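Local atomic coordinates of putative aldo/keto reductase (Salmonella enterica subsp. enterica serovar Typhimurium, PDB entry 4R9O), a protein that probably acts as an NADP-dependent oxidoreductase of the aldo/keto reductase family, built on a TIM-barrel fold. Residues W30-S33 / S39-E42; E69-A74 / L81-K86; Q231-I236 / E246-A251; W252-P257 / L276-L281. One frame throughout, in Å; residues are numbered along the deposited sequence.

Contact 1: W30-S33 / S39-E42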
loop_
_atom_site.group_PDB
_atom_site.type_symbol
_atom_site.label_atom_id
_atom_site.label_comp_id
_atom_site.label_asym_id
_atom_site.label_seq_id
_atom_site.Cartn_x
_atom_site.Cartn_y
_atom_site.Cartn_z
ATOM N N TRP C 30 22.829 28.582 11.979
ATOM C CA TRP C 30 22.941 29.205 13.304
ATOM C C TRP C 30 23.576 30.587 13.227
ATOM O O TRP C 30 23.420 31.398 14.145
ATOM C CB TRP C 30 23.759 28.335 14.260
ATOM C CG TRP C 30 23.226 26.948 14.458
ATOM C CD1 TRP C 30 22.012 26.465 14.065
ATOM C CD2 TRP C 30 23.902 25.863 15.102
ATOM N NE1 TRP C 30 21.888 25.143 14.427
ATOM C CE2 TRP C 30 23.039 24.747 15.057
ATOM C CE3 TRP C 30 25.154 25.727 15.714
ATOM C CZ2 TRP C 30 23.389 23.512 15.596
ATOM C CZ3 TRP C 30 25.500 24.501 16.251
ATOM C CH2 TRP C 30 24.620 23.406 16.184
ATOM N N ASN C 31 24.302 30.844 12.142
ATOM C CA ASN C 31 25.009 32.112 11.948
ATOM C C ASN C 31 25.973 32.434 13.097
ATOM O O ASN C 31 25.932 33.525 13.678
ATOM C CB ASN C 31 24.011 33.261 11.763
ATOM C CG ASN C 31 23.226 33.149 10.468
ATOM O OD1 ASN C 31 22.002 33.286 10.454
ATOM N ND2 ASN C 31 23.930 32.895 9.369
ATOM N N MET C 32 26.838 31.474 13.415
ATOM C CA MET C 32 27.847 31.647 14.455
ATOM C C MET C 32 29.202 32.049 13.879
ATOM O O MET C 32 29.631 31.527 12.847
ATOM C CB MET C 32 28.014 30.359 15.267
ATOM C CG MET C 32 26.983 30.126 16.358
ATOM S SD MET C 32 27.387 28.647 17.325
ATOM C CE MET C 32 26.020 28.611 18.486
ATOM N N SER C 33 29.872 32.980 14.549
ATOM C CA SER C 33 31.276 33.251 14.276
ATOM C C SER C 33 32.083 32.060 14.773
ATOM O O SER C 33 31.577 31.251 15.559
ATOM C CB SER C 33 31.739 34.528 14.975
ATOM O OG SER C 33 31.707 34.346 16.376
ATOM N N SER C 39 32.842 28.680 21.951
ATOM C CA SER C 39 32.129 28.776 23.222
ATOM C C SER C 39 31.013 27.735 23.339
ATOM O O SER C 39 30.833 27.134 24.401
ATOM C CB SER C 39 31.551 30.182 23.394
ATOM O OG SER C 39 32.570 31.146 23.237
ATOM N N PHE C 40 30.271 27.539 22.250
ATOM C CA PHE C 40 29.183 26.556 22.210
ATOM C C PHE C 40 29.698 25.128 22.405
ATOM O O PHE C 40 29.109 24.343 23.147
ATOM C CB PHE C 40 28.411 26.659 20.885
ATOM C CG PHE C 40 27.302 25.653 20.754
ATOM C CD1 PHE C 40 26.128 25.803 21.474
ATOM C CD2 PHE C 40 27.435 24.555 19.914
ATOM C CE1 PHE C 40 25.107 24.880 21.365
ATOM C CE2 PHE C 40 26.421 23.618 19.800
ATOM C CZ PHE C 40 25.255 23.774 20.519
ATOM N N ILE C 41 30.791 24.797 21.724
ATOM C CA ILE C 41 31.452 23.508 21.893
ATOM C C ILE C 41 31.888 23.322 23.343
ATOM O O ILE C 41 31.585 22.307 23.961
ATOM C CB ILE C 41 32.680 23.374 20.961
ATOM C CG1 ILE C 41 32.236 23.342 19.494
ATOM C CG2 ILE C 41 33.485 22.121 21.307
ATOM C CD1 ILE C 41 33.376 23.464 18.503
ATOM N N GLU C 42 32.590 24.317 23.887
ATOM C CA GLU C 42 33.024 24.273 25.280
ATOM C C GLU C 42 31.850 24.094 26.234
ATOM O O GLU C 42 31.981 23.440 27.265
ATOM C CB GLU C 42 33.798 25.550 25.644
ATOM C CG GLU C 42 35.168 25.626 25.013
ATOM C CD GLU C 42 35.906 26.890 25.385
ATOM O OE1 GLU C 42 35.252 27.840 25.862
ATOM O OE2 GLU C 42 37.140 26.929 25.196
#
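M32 and F40 bring the two segments together with their CA atoms 9.4 Å apart, the chain having left helix 27-30 at N31 with a positive phi of 56° before S33 caps the start of the next. The space between the backbones is bridged by three side chains, W30 and M32 from 30-33 and F40 from helix 34-46. F40 holds CG anti to its own backbone N (chi1 178°), which sends the phenyl ring out toward the loop. The indole of W30 comes to it edge first: the six-membered ring of W30 and the ring of F40 form an offset edge-to-face pair, with centroids 5.4 Å apart and planes inclined at 69°. The contact is carried by the far end of the indole, where W30 CZ3 lies 3.8 Å from F40 CE2.

S33 is the N-cap of helix 34-46, its OG bonded to Q36 N; F40, in the second turn of this outer barrel helix, packs back on the loop that leads into it. M32 approaches from the same side of the ring plane as the indole, nearer the ring's attachment at CB. Its extended chain crosses F40 at about a right angle and delivers CE to 3.9 Å from F40 CB. M32 SD stands 5.3 Å from the centroid of F40, slanting to the ring normal, a Met-aromatic contact. M22 of strand 16-23 touches both W30 and F40. The indole also comes within about 3 Å, nearest atoms, of G267, which probably binds NADP as in a close relative.

Contact 2: E69-A74 / L81-K86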
loop_
_atom_site.group_PDB
_atom_site.type_symbol
_atom_site.label_atom_id
_atom_site.label_comp_id
_atom_site.label_asym_id
_atom_site.label_seq_id
_atom_site.Cartn_x
_atom_site.Cartn_y
_atom_site.Cartn_z
ATOM N N GLU C 69 37.440 25.556 11.742
ATOM C CA GLU C 69 37.897 26.897 12.092
ATOM C C GLU C 69 37.855 27.117 13.595
ATOM O O GLU C 69 38.716 27.795 14.152
ATOM C CB GLU C 69 37.053 27.958 11.393
ATOM C CG GLU C 69 37.237 28.015 9.894
ATOM C CD GLU C 69 36.299 29.014 9.239
ATOM O OE1 GLU C 69 35.360 29.491 9.919
ATOM O OE2 GLU C 69 36.510 29.338 8.050
ATOM N N ALA C 70 36.845 26.550 14.251
ATOM C CA ALA C 70 36.746 26.622 15.705
ATOM C C ALA C 70 37.842 25.787 16.353
ATOM O O ALA C 70 38.478 26.220 17.315
ATOM C CB ALA C 70 35.377 26.161 16.182
ATOM N N LEU C 71 38.067 24.592 15.818
ATOM C CA LEU C 71 39.129 23.723 16.320
ATOM C C LEU C 71 40.514 24.340 16.149
ATOM O O LEU C 71 41.429 24.044 16.920
ATOM C CB LEU C 71 39.084 22.360 15.624
ATOM C CG LEU C 71 37.895 21.484 15.987
ATOM C CD1 LEU C 71 38.035 20.081 15.379
ATOM C CD2 LEU C 71 37.716 21.423 17.504
ATOM N N THR C 72 40.669 25.192 15.141
ATOM C CA THR C 72 41.949 25.835 14.895
ATOM C C THR C 72 42.191 26.926 15.936
ATOM O O THR C 72 43.310 27.104 16.392
ATOM C CB THR C 72 42.028 26.425 13.470
ATOM O OG1 THR C 72 41.980 25.363 12.509
ATOM C CG2 THR C 72 43.317 27.210 13.278
ATOM N N LEU C 73 41.132 27.626 16.331
ATOM C CA LEU C 73 41.229 28.638 17.383
ATOM C C LEU C 73 41.419 28.009 18.763
ATOM O O LEU C 73 41.985 28.631 19.659
ATOM C CB LEU C 73 39.986 29.525 17.394
ATOM C CG LEU C 73 39.759 30.424 16.181
ATOM C CD1 LEU C 73 38.409 31.111 16.275
ATOM C CD2 LEU C 73 40.875 31.443 16.053
ATOM N N ALA C 74 40.940 26.782 18.931
ATOM C CA ALA C 74 41.025 26.095 20.217
ATOM C C ALA C 74 41.431 24.630 20.044
ATOM O O ALA C 74 40.599 23.734 20.193
ATOM C CB ALA C 74 39.696 26.194 20.954
ATOM N N LEU C 81 36.991 15.531 22.070
ATOM C CA LEU C 81 35.828 15.185 21.260
ATOM C C LEU C 81 35.971 13.828 20.581
ATOM O O LEU C 81 37.079 13.377 20.286
ATOM C CB LEU C 81 35.591 16.244 20.183
ATOM C CG LEU C 81 35.417 17.712 20.589
ATOM C CD1 LEU C 81 35.782 18.640 19.429
ATOM C CD2 LEU C 81 33.987 17.946 21.036
ATOM N N GLN C 82 34.840 13.178 20.335
ATOM C CA GLN C 82 34.796 12.076 19.383
ATOM C C GLN C 82 34.084 12.610 18.148
ATOM O O GLN C 82 32.914 12.992 18.209
ATOM C CB GLN C 82 34.080 10.845 19.944
ATOM C CG GLN C 82 34.720 10.258 21.188
ATOM C CD GLN C 82 34.321 11.031 22.423
ATOM O OE1 GLN C 82 35.151 11.325 23.289
ATOM N NE2 GLN C 82 33.042 11.384 22.500
ATOM N N ILE C 83 34.801 12.670 17.037
ATOM C CA ILE C 83 34.239 13.225 15.823
ATOM C C ILE C 83 33.781 12.144 14.862
ATOM O O ILE C 83 34.544 11.255 14.483
ATOM C CB ILE C 83 35.227 14.128 15.097
ATOM C CG1 ILE C 83 35.711 15.224 16.049
ATOM C CG2 ILE C 83 34.554 14.716 13.853
ATOM C CD1 ILE C 83 36.741 16.147 15.445
ATOM N N VAL C 84 32.517 12.242 14.483
ATOM C CA VAL C 84 31.907 11.304 13.558
ATOM C C VAL C 84 31.576 12.068 12.294
ATOM O O VAL C 84 30.968 13.138 12.360
ATOM C CB VAL C 84 30.618 10.670 14.124
ATOM C CG1 VAL C 84 30.011 9.682 13.101
ATOM C CG2 VAL C 84 30.870 9.974 15.466
ATOM N N THR C 85 31.974 11.539 11.144
ATOM C CA THR C 85 31.538 12.145 9.897
ATOM C C THR C 85 31.148 11.077 8.875
ATOM O O THR C 85 31.215 9.875 9.162
ATOM C CB THR C 85 32.612 13.088 9.315
ATOM O OG1 THR C 85 32.037 13.841 8.238
ATOM C CG2 THR C 85 33.831 12.312 8.831
ATOM N N LYS C 86 30.695 11.518 7.704
ATOM C CA LYS C 86 30.100 10.611 6.727
ATOM C C LYS C 86 30.446 10.990 5.305
ATOM O O LYS C 86 30.805 12.131 5.033
ATOM C CB LYS C 86 28.570 10.578 6.850
ATOM C CG LYS C 86 27.995 10.696 8.236
ATOM C CD LYS C 86 26.474 10.599 8.161
ATOM C CE LYS C 86 25.814 10.941 9.483
ATOM N NZ LYS C 86 26.012 12.372 9.859
#
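L71, on the last full turn of helix 63-73, reaches across to L81, just before strand 82-90, and I83 within it. The CA atoms of L71 and L81 are 10.4 Å apart, and the contacts across the gap are between methyl groups. From CA the CB of L71 already heads toward the strand, and CG, lying beside the backbone N, divides the side chain into two working branches. CD1 prolongs the chain, anti to CA (chi2 -173°), and meets I83 tip to tip, L71 CD1 standing 4.1 Å from I83 CD1. CD2 turns off to the other partner: L71 CD2 is 3.9 Å from L81 CD1, and these two leucines cross obliquely. One leucine thus spans two strand-side residues that are separated by a single position and point to the same side of the chain.

This is the helix-on-strand packing of the beta-alpha-beta units of a TIM barrel, in which an outer helix lies against the inner parallel sheet. V52 of the adjacent strand 51-53 touches both L81 and I83. Helix 34-46 closes the flank, L45 packing on L81 while L37 and V38 pack on A70 of helix 63-73.

Contact 3: Q231-I236 / E246-A251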
loop_
_atom_site.group_PDB
_atom_site.type_symbol
_atom_site.label_atom_id
_atom_site.label_comp_id
_atom_site.label_asym_id
_atom_site.label_seq_id
_atom_site.Cartn_x
_atom_site.Cartn_y
_atom_site.Cartn_z
ATOM N N GLN C 231 0.260 18.381 22.543
ATOM C CA GLN C 231 -0.441 18.637 23.799
ATOM C C GLN C 231 -0.688 17.375 24.639
ATOM O O GLN C 231 -0.871 17.481 25.849
ATOM C CB GLN C 231 -1.755 19.376 23.522
ATOM C CG GLN C 231 -1.520 20.660 22.738
ATOM C CD GLN C 231 -2.788 21.379 22.333
ATOM O OE1 GLN C 231 -3.895 20.988 22.710
ATOM N NE2 GLN C 231 -2.633 22.443 21.546
ATOM N N GLU C 232 -0.658 16.194 24.024
ATOM C CA GLU C 232 -0.692 14.956 24.807
ATOM C C GLU C 232 0.681 14.684 25.431
ATOM O O GLU C 232 0.776 14.125 26.524
ATOM C CB GLU C 232 -1.134 13.765 23.953
ATOM C CG GLU C 232 -2.054 12.760 24.659
ATOM C CD GLU C 232 -1.309 11.802 25.581
ATOM O OE1 GLU C 232 -0.072 11.677 25.445
ATOM O OE2 GLU C 232 -1.968 11.166 26.436
ATOM N N LEU C 233 1.744 15.080 24.739
ATOM C CA LEU C 233 3.080 15.035 25.320
ATOM C C LEU C 233 3.176 15.993 26.528
ATOM O O LEU C 233 3.903 15.723 27.486
ATOM C CB LEU C 233 4.138 15.387 24.267
ATOM C CG LEU C 233 4.582 14.273 23.303
ATOM C CD1 LEU C 233 5.179 14.852 22.010
ATOM C CD2 LEU C 233 5.598 13.374 23.978
ATOM N N SER C 234 2.432 17.097 26.482
ATOM C CA SER C 234 2.445 18.074 27.573
ATOM C C SER C 234 1.741 17.530 28.809
ATOM O O SER C 234 2.092 17.884 29.932
ATOM C CB SER C 234 1.785 19.387 27.148
ATOM O OG SER C 234 2.568 20.054 26.179
ATOM N N VAL C 235 0.745 16.675 28.592
ATOM C CA VAL C 235 0.036 16.030 29.694
ATOM C C VAL C 235 0.956 15.052 30.421
ATOM O O VAL C 235 1.005 14.999 31.652
ATOM C CB VAL C 235 -1.217 15.277 29.196
ATOM C CG1 VAL C 235 -1.922 14.590 30.360
ATOM C CG2 VAL C 235 -2.161 16.232 28.478
ATOM N N ILE C 236 1.688 14.265 29.643
ATOM C CA ILE C 236 2.624 13.312 30.211
ATOM C C ILE C 236 3.828 14.023 30.828
ATOM O O ILE C 236 4.371 13.575 31.845
ATOM C CB ILE C 236 3.054 12.287 29.149
ATOM C CG1 ILE C 236 1.871 11.355 28.878
ATOM C CG2 ILE C 236 4.274 11.509 29.594
ATOM C CD1 ILE C 236 2.077 10.392 27.777
ATOM N N GLU C 246 10.244 18.157 24.941
ATOM C CA GLU C 246 11.453 17.598 24.328
ATOM C C GLU C 246 12.040 16.528 25.227
ATOM O O GLU C 246 12.509 15.498 24.757
ATOM C CB GLU C 246 12.518 18.674 24.071
ATOM C CG GLU C 246 12.123 19.760 23.095
ATOM C CD GLU C 246 11.578 20.993 23.795
ATOM O OE1 GLU C 246 10.683 20.847 24.656
ATOM O OE2 GLU C 246 12.049 22.109 23.483
ATOM N N GLN C 247 12.023 16.795 26.530
ATOM C CA GLN C 247 12.498 15.826 27.511
ATOM C C GLN C 247 11.735 14.523 27.441
ATOM O O GLN C 247 12.315 13.450 27.567
ATOM C CB GLN C 247 12.384 16.394 28.916
ATOM C CG GLN C 247 13.478 17.331 29.232
ATOM C CD GLN C 247 13.203 18.137 30.468
ATOM O OE1 GLN C 247 13.595 19.298 30.558
ATOM N NE2 GLN C 247 12.521 17.526 31.435
ATOM N N VAL C 248 10.424 14.632 27.273
ATOM C CA VAL C 248 9.568 13.454 27.215
ATOM C C VAL C 248 9.895 12.636 25.962
ATOM O O VAL C 248 10.085 11.431 26.043
ATOM C CB VAL C 248 8.075 13.843 27.235
ATOM C CG1 VAL C 248 7.186 12.595 27.161
ATOM C CG2 VAL C 248 7.764 14.655 28.494
ATOM N N VAL C 249 9.992 13.300 24.815
ATOM C CA VAL C 249 10.329 12.616 23.564
ATOM C C VAL C 249 11.701 11.934 23.643
ATOM O O VAL C 249 11.842 10.782 23.250
ATOM C CB VAL C 249 10.318 13.585 22.369
ATOM C CG1 VAL C 249 10.830 12.891 21.105
ATOM C CG2 VAL C 249 8.919 14.154 22.161
ATOM N N TYR C 250 12.714 12.637 24.146
ATOM C CA TYR C 250 14.041 12.025 24.289
ATOM C C TYR C 250 13.993 10.805 25.224
ATOM O O TYR C 250 14.635 9.782 24.965
ATOM C CB TYR C 250 15.064 13.053 24.801
ATOM C CG TYR C 250 15.495 14.068 23.751
ATOM C CD1 TYR C 250 15.862 13.665 22.471
ATOM C CD2 TYR C 250 15.526 15.426 24.042
ATOM C CE1 TYR C 250 16.255 14.600 21.507
ATOM C CE2 TYR C 250 15.907 16.363 23.093
ATOM C CZ TYR C 250 16.271 15.948 21.829
ATOM O OH TYR C 250 16.652 16.891 20.899
ATOM N N ALA C 251 13.233 10.923 26.312
ATOM C CA ALA C 251 13.095 9.841 27.281
ATOM C C ALA C 251 12.441 8.636 26.615
ATOM O O ALA C 251 12.808 7.491 26.874
ATOM C CB ALA C 251 12.281 10.307 28.495
#
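L233 and V248 touch most tightly, L233 CD2 lying 3.6 Å from V248 CG1 as the two side chains slide past each other in opposite directions. With chi1 at 180°, V248 CG1 points opposite the backbone N, and that methyl is shared: V248 CG1 is also 3.9 Å from I236 CG2, the isoleucine coming in at about a right angle. The one methyl thus touches two residues about one turn apart. The other branch, V248 CG2, approaches the backbone, 4.1 Å from L233 O. L233 in turn straddles the methyl of the following valine, with its CD1 3.8 Å and its CD2 3.9 Å from V249 CG2. All four residues are buried and apolar, so the interface is held by shape and exclusion of water.

The segment axes pass 9.4 Å apart at 86°, almost perpendicular. The helices concerned, 227-240 and 245-254, follow one another between barrel strands 210-212 and 261-264, and the near-right-angle crossing lets the first lie across the second instead of alongside it.

Farther out, L220 of the short helix 219-222 packs on both L233 and V249, while L215 lies beside V249; both leucines belong to a segment that probably binds NADP, as in a close relative. I291 of helix 285-296 touches both L233 and I236. On a different face of helix 227-240, Q231 packs on G60 of a second subunit and E232 and V235 on T92 of that subunit.

Contact 4: W252-P257 / L276-L281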
loop_
_atom_site.group_PDB
_atom_site.type_symbol
_atom_site.label_atom_id
_atom_site.label_comp_id
_atom_site.label_asym_id
_atom_site.label_seq_id
_atom_site.Cartn_x
_atom_site.Cartn_y
_atom_site.Cartn_z
ATOM N N TRP C 252 11.493 8.916 25.726
ATOM C CA TRP C 252 10.768 7.893 24.979
ATOM C C TRP C 252 11.704 7.083 24.083
ATOM O O TRP C 252 11.580 5.858 23.970
ATOM C CB TRP C 252 9.672 8.557 24.140
ATOM C CG TRP C 252 8.753 7.615 23.413
ATOM C CD1 TRP C 252 7.560 7.127 23.866
ATOM C CD2 TRP C 252 8.937 7.067 22.099
ATOM N NE1 TRP C 252 6.998 6.299 22.925
ATOM C CE2 TRP C 252 7.823 6.245 21.829
ATOM C CE3 TRP C 252 9.949 7.174 21.134
ATOM C CZ2 TRP C 252 7.679 5.547 20.629
ATOM C CZ3 TRP C 252 9.806 6.476 19.933
ATOM C CH2 TRP C 252 8.680 5.670 19.698
ATOM N N ILE C 253 12.626 7.790 23.434
ATOM C CA ILE C 253 13.632 7.186 22.569
ATOM C C ILE C 253 14.652 6.375 23.374
ATOM O O ILE C 253 15.008 5.252 23.005
ATOM C CB ILE C 253 14.364 8.278 21.755
ATOM C CG1 ILE C 253 13.427 8.876 20.702
ATOM C CG2 ILE C 253 15.629 7.732 21.105
ATOM C CD1 ILE C 253 14.030 10.055 19.965
ATOM N N LEU C 254 15.119 6.950 24.480
ATOM C CA LEU C 254 16.078 6.279 25.356
ATOM C C LEU C 254 15.542 4.968 25.930
ATOM O O LEU C 254 16.316 4.079 26.281
ATOM C CB LEU C 254 16.476 7.190 26.524
ATOM C CG LEU C 254 17.309 8.442 26.244
ATOM C CD1 LEU C 254 17.590 9.159 27.561
ATOM C CD2 LEU C 254 18.608 8.090 25.531
ATOM N N ARG C 255 14.220 4.877 26.055
ATOM C CA ARG C 255 13.565 3.710 26.650
ATOM C C ARG C 255 13.689 2.467 25.755
ATOM O O ARG C 255 13.564 1.338 26.228
ATOM C CB ARG C 255 12.089 4.034 26.934
ATOM C CG ARG C 255 11.271 2.915 27.596
ATOM C CD ARG C 255 11.901 2.456 28.900
ATOM N NE ARG C 255 11.175 1.334 29.500
ATOM C CZ ARG C 255 11.351 0.061 29.153
ATOM N NH1 ARG C 255 10.660 -0.893 29.767
ATOM N NH2 ARG C 255 12.219 -0.261 28.194
ATOM N N LEU C 256 13.946 2.678 24.464
ATOM C CA LEU C 256 14.081 1.568 23.520
ATOM C C LEU C 256 15.220 0.633 23.911
ATOM O O LEU C 256 16.296 1.085 24.290
ATOM C CB LEU C 256 14.306 2.091 22.102
ATOM C CG LEU C 256 13.140 2.872 21.477
ATOM C CD1 LEU C 256 13.496 3.350 20.070
ATOM C CD2 LEU C 256 11.888 2.013 21.444
ATOM N N PRO C 257 14.991 -0.688 23.804
ATOM C CA PRO C 257 16.004 -1.671 24.213
ATOM C C PRO C 257 17.219 -1.776 23.265
ATOM O O PRO C 257 18.183 -2.454 23.615
ATOM C CB PRO C 257 15.217 -2.983 24.254
ATOM C CG PRO C 257 14.094 -2.773 23.301
ATOM C CD PRO C 257 13.728 -1.325 23.389
ATOM N N LEU C 276 19.392 16.943 27.979
ATOM C CA LEU C 276 20.156 16.033 28.821
ATOM C C LEU C 276 19.398 15.612 30.071
ATOM O O LEU C 276 19.700 14.582 30.666
ATOM C CB LEU C 276 21.486 16.678 29.206
ATOM C CG LEU C 276 22.244 17.247 28.004
ATOM C CD1 LEU C 276 23.573 17.854 28.422
ATOM C CD2 LEU C 276 22.438 16.177 26.924
ATOM N N GLU C 277 18.407 16.408 30.461
ATOM C CA GLU C 277 17.594 16.103 31.632
ATOM C C GLU C 277 16.707 14.867 31.426
ATOM O O GLU C 277 16.143 14.339 32.386
ATOM C CB GLU C 277 16.735 17.316 32.003
ATOM C CG GLU C 277 17.553 18.527 32.448
ATOM C CD GLU C 277 16.694 19.712 32.855
ATOM O OE1 GLU C 277 17.265 20.742 33.275
ATOM O OE2 GLU C 277 15.452 19.618 32.754
ATOM N N ALA C 278 16.589 14.402 30.183
ATOM C CA ALA C 278 15.790 13.213 29.898
ATOM C C ALA C 278 16.382 11.954 30.534
ATOM O O ALA C 278 15.650 11.016 30.839
ATOM C CB ALA C 278 15.631 13.023 28.398
ATOM N N GLU C 279 17.698 11.940 30.739
ATOM C CA GLU C 279 18.379 10.809 31.379
ATOM C C GLU C 279 17.805 10.452 32.757
ATOM O O GLU C 279 17.937 9.311 33.204
ATOM C CB GLU C 279 19.884 11.091 31.525
ATOM C CG GLU C 279 20.705 10.901 30.245
ATOM C CD GLU C 279 22.103 10.323 30.499
ATOM O OE1 GLU C 279 22.206 9.219 31.083
ATOM O OE2 GLU C 279 23.099 10.969 30.107
ATOM N N THR C 280 17.178 11.419 33.427
ATOM C CA THR C 280 16.677 11.201 34.787
ATOM C C THR C 280 15.156 10.993 34.864
ATOM O O THR C 280 14.599 10.828 35.951
ATOM C CB THR C 280 17.058 12.380 35.708
ATOM O OG1 THR C 280 16.414 13.579 35.254
ATOM C CG2 THR C 280 18.565 12.584 35.713
ATOM N N LEU C 281 14.496 11.001 33.710
ATOM C CA LEU C 281 13.046 10.855 33.633
ATOM C C LEU C 281 12.588 9.395 33.745
ATOM O O LEU C 281 13.128 8.513 33.076
ATOM C CB LEU C 281 12.533 11.450 32.321
ATOM C CG LEU C 281 11.781 12.776 32.377
ATOM C CD1 LEU C 281 12.617 13.840 33.060
ATOM C CD2 LEU C 281 11.390 13.217 30.969
#
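L254 of helix 245-254 pushes one methyl against the 3-10 turn 277-280. Its side chain is fully drawn out, with CD1 anti to CA (chi2 -179°), and CD1 is the atom that makes the contact. It rests on peptide atoms as much as on side chains: L254 CD1 is 4.2 Å from A278 O and also 4.2 Å from E279 N, with A278 CB at 4.4 Å. E279 directs its CB away from the leucine, yet E279 CG still comes to 4.5 Å from L254 CD1. The carboxylate is engaged elsewhere, OE1 in a salt bridge with R19 and OE2 accepting from the backbone N of Q6.

Within the turn, T280 takes a chi1 of 64°, which tucks OG1 back over the preceding peptides. T280 OG1 donates to E277 O over 3.0 Å, meeting the carbonyl at 145°, and T280 N reaches the same oxygen from the same face at 3.3 Å. L281 N bonds at 3.1 Å to A278 O, the oxygen beside L254 CD1. F20 of strand 16-23 touches L254 and E279 alike. This plain packing in the TIM barrel's outer layer joins helix 245-254 to the turn after helix 269-276. A lone methyl against peptide atoms implies van der Waals packing without directional preference; the turn's internal bonds and the salt bridge to R19 probably do more to fix it.

In the fold
Along the chain the four contacts follow in series, none nested in or crossing another. Contact 1 closes over five helical residues, folding helix 34-46 back on 30-33, and contact 2 closes the eight-residue connection from helix 63-73 to strand 82-90. These two touch, I41 of contact 1 packing on A70 and L81 of contact 2. Contact 3 then closes the turn between helices 227-240 and 245-254, and contact 4, starting on the same second helix, closes a longer loop that includes strand 261-264 and most of helix 269-276. Q247 and Y250 of contact 3 pack on A278 of contact 4. The two pairs of contacts lie apart in the barrel, their centres about 26 to 32 Å from each other.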